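Local coordinates for Rep protein (Adeno-associated virus - 5, PDB 1M55) that probably nicks viral DNA at the replication origin, as the metal-binding endonuclease domain of a rolling-circle replication protein, at residues E17-S23 / F120-Q126. Numbering follows the deposited sequence.
Sequences EHLPGIS and FQGIEPQ
Q121 reaches across to S23 and takes two hydrogen bonds on one amide oxygen. S23 OG donates to Q121 OE1 over 2.8 Å and S23 N to the same OE1 over 3.2 Å; the two donors come from opposite faces of the amide plane, each tilted a little under 30° from it. An extended chain beyond CG (chi2 171°) carries the amide that far, and on the way it crosses I22 at about a right angle, with I22 CG1 3.5 Å from Q121 OE1. At the other end of the contact the backbones meet directly: Q126 N donates to H18 O, 2.8 Å and nearly straight at 171°, on a lone pair in the carbonyl plane.

Between these two ends the side chains are mostly apolar, though I123 meets backbone carbonyls as well. I123 points its branches at the other loop, CG2 lying 3.4 Å from P20 O, CD1 against G21 O and CG1 against I22 CA and N. Deeper in, both methyls of L19 lie against the F120 ring, CD2 being 3.7 Å from F120 CD2, and L19 CD2 also meets P125 CG.

Each loop is folded by a beta turn, type II from L19 to I22 and type I' from F120 to I123. In the Rep catalytic domain they join the approach to helix 24-32 to the exit from helix 101-118. S23 is the N-cap of helix 24-32, its OG also hydrogen-bonded to S25 OG, so Q121 holds the residue that caps that helix. F26 of the same helix backs L19 and F120, and V55 and I59 of helix 50-71 also touch the F120 ring. A water bridges the two loops, donating to P20 O and to E124 O, and the bent Q126 side chain donates from NE2 to E124 O, 2.9 Å.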
loop_
_atom_site.group_PDB
_atom_site.type_symbol
_atom_site.label_atom_id
_atom_site.label_comp_id
_atom_site.label_asym_id
_atom_site.label_seq_id
_atom_site.Cartn_x
_atom_site.Cartn_y
_atom_site.Cartn_z
ATOM N N GLU A 17 -18.674 -2.951 -10.397
ATOM C CA GLU A 17 -17.706 -4.041 -10.458
ATOM C C GLU A 17 -17.066 -4.461 -9.137
ATOM O O GLU A 17 -16.693 -5.625 -8.970
ATOM C CB GLU A 17 -16.582 -3.667 -11.426
ATOM C CG GLU A 17 -16.987 -3.593 -12.882
ATOM C CD GLU A 17 -17.199 -4.962 -13.493
ATOM O OE1 GLU A 17 -16.305 -5.826 -13.353
ATOM O OE2 GLU A 17 -18.261 -5.173 -14.118
ATOM N N HIS A 18 -16.908 -3.519 -8.215
ATOM C CA HIS A 18 -16.240 -3.819 -6.953
ATOM C C HIS A 18 -17.089 -3.753 -5.698
ATOM O O HIS A 18 -16.947 -4.596 -4.813
ATOM C CB HIS A 18 -15.064 -2.857 -6.735
ATOM C CG HIS A 18 -14.090 -2.802 -7.870
ATOM N ND1 HIS A 18 -13.332 -1.683 -8.136
ATOM C CD2 HIS A 18 -13.736 -3.724 -8.796
ATOM C CE1 HIS A 18 -12.554 -1.915 -9.178
ATOM N NE2 HIS A 18 -12.781 -3.147 -9.596
ATOM N N LEU A 19 -17.953 -2.748 -5.612
ATOM C CA LEU A 19 -18.743 -2.537 -4.405
ATOM C C LEU A 19 -20.262 -2.467 -4.539
ATOM O O LEU A 19 -20.889 -1.525 -4.038
ATOM C CB LEU A 19 -18.237 -1.265 -3.717
ATOM C CG LEU A 19 -16.762 -1.278 -3.311
ATOM C CD1 LEU A 19 -16.257 0.140 -3.126
ATOM C CD2 LEU A 19 -16.587 -2.108 -2.048
ATOM N N PRO A 20 -20.881 -3.457 -5.207
ATOM C CA PRO A 20 -22.338 -3.410 -5.340
ATOM C C PRO A 20 -23.004 -3.384 -3.957
ATOM O O PRO A 20 -22.590 -4.099 -3.041
ATOM C CB PRO A 20 -22.654 -4.704 -6.103
ATOM C CG PRO A 20 -21.517 -5.617 -5.744
ATOM C CD PRO A 20 -20.333 -4.688 -5.803
ATOM N N GLY A 21 -24.014 -2.533 -3.803
ATOM C CA GLY A 21 -24.710 -2.429 -2.535
ATOM C C GLY A 21 -24.225 -1.301 -1.644
ATOM O O GLY A 21 -24.827 -1.039 -0.604
ATOM N N ILE A 22 -23.133 -0.642 -2.023
ATOM C CA ILE A 22 -22.604 0.460 -1.217
ATOM C C ILE A 22 -23.493 1.701 -1.376
ATOM O O ILE A 22 -24.144 1.875 -2.409
ATOM C CB ILE A 22 -21.128 0.764 -1.586
ATOM C CG1 ILE A 22 -20.436 1.484 -0.433
ATOM C CG2 ILE A 22 -21.037 1.583 -2.871
ATOM C CD1 ILE A 22 -18.942 1.264 -0.405
ATOM N N SER A 23 -23.550 2.539 -0.347
ATOM C CA SER A 23 -24.387 3.734 -0.414
ATOM C C SER A 23 -23.707 4.885 -1.146
ATOM O O SER A 23 -22.505 4.832 -1.436
ATOM C CB SER A 23 -24.790 4.190 0.991
ATOM O OG SER A 23 -23.739 4.910 1.611
ATOM N N PHE A 120 -15.462 0.325 3.685
ATOM C CA PHE A 120 -16.511 -0.086 2.765
ATOM C C PHE A 120 -17.927 -0.291 3.278
ATOM O O PHE A 120 -18.726 -0.977 2.643
ATOM C CB PHE A 120 -16.011 -1.287 1.960
ATOM C CG PHE A 120 -14.691 -1.029 1.293
ATOM C CD1 PHE A 120 -13.541 -1.693 1.709
ATOM C CD2 PHE A 120 -14.584 -0.051 0.308
ATOM C CE1 PHE A 120 -12.300 -1.375 1.153
ATOM C CE2 PHE A 120 -13.356 0.271 -0.251
ATOM C CZ PHE A 120 -12.209 -0.389 0.173
ATOM N N GLN A 121 -18.245 0.329 4.412
ATOM C CA GLN A 121 -19.590 0.266 4.985
ATOM C C GLN A 121 -20.150 -1.146 5.146
ATOM O O GLN A 121 -21.358 -1.360 5.012
ATOM C CB GLN A 121 -20.547 1.091 4.112
ATOM C CG GLN A 121 -20.046 2.483 3.800
ATOM C CD GLN A 121 -20.887 3.207 2.757
ATOM O OE1 GLN A 121 -22.013 2.812 2.453
ATOM N NE2 GLN A 121 -20.326 4.266 2.190
ATOM N N GLY A 122 -19.278 -2.115 5.407
ATOM C CA GLY A 122 -19.728 -3.485 5.571
ATOM C C GLY A 122 -19.952 -4.238 4.269
ATOM O O GLY A 122 -20.406 -5.385 4.290
ATOM N N ILE A 123 -19.640 -3.609 3.138
ATOM C CA ILE A 123 -19.805 -4.242 1.829
ATOM C C ILE A 123 -18.520 -4.984 1.452
ATOM O O ILE A 123 -17.433 -4.403 1.483
ATOM C CB ILE A 123 -20.124 -3.188 0.731
ATOM C CG1 ILE A 123 -21.424 -2.445 1.065
ATOM C CG2 ILE A 123 -20.202 -3.849 -0.648
ATOM C CD1 ILE A 123 -22.649 -3.330 1.144
ATOM N N GLU A 124 -18.638 -6.267 1.123
ATOM C CA GLU A 124 -17.477 -7.071 0.738
ATOM C C GLU A 124 -17.044 -6.737 -0.686
ATOM O O GLU A 124 -17.852 -6.821 -1.615
ATOM C CB GLU A 124 -17.816 -8.564 0.803
ATOM C CG GLU A 124 -18.119 -9.106 2.194
ATOM C CD GLU A 124 -16.875 -9.325 3.044
ATOM O OE1 GLU A 124 -15.745 -9.247 2.509
ATOM O OE2 GLU A 124 -17.029 -9.591 4.256
ATOM N N PRO A 125 -15.776 -6.338 -0.884
ATOM C CA PRO A 125 -15.319 -6.016 -2.241
ATOM C C PRO A 125 -15.346 -7.255 -3.142
ATOM O O PRO A 125 -14.911 -8.337 -2.739
ATOM C CB PRO A 125 -13.886 -5.528 -2.012
ATOM C CG PRO A 125 -13.952 -4.926 -0.640
ATOM C CD PRO A 125 -14.764 -5.948 0.114
ATOM N N GLN A 126 -15.874 -7.089 -4.350
ATOM C CA GLN A 126 -15.967 -8.178 -5.323
ATOM C C GLN A 126 -14.716 -8.241 -6.201
ATOM O O GLN A 126 -14.782 -8.115 -7.426
ATOM C CB GLN A 126 -17.228 -8.021 -6.184
ATOM C CG GLN A 126 -18.529 -8.072 -5.392
ATOM C CD GLN A 126 -18.646 -9.326 -4.539
ATOM O OE1 GLN A 126 -18.720 -10.440 -5.055
ATOM N NE2 GLN A 126 -18.635 -9.148 -3.225
HETATM O O HOH W 1 -20.424 -6.207 -2.806
#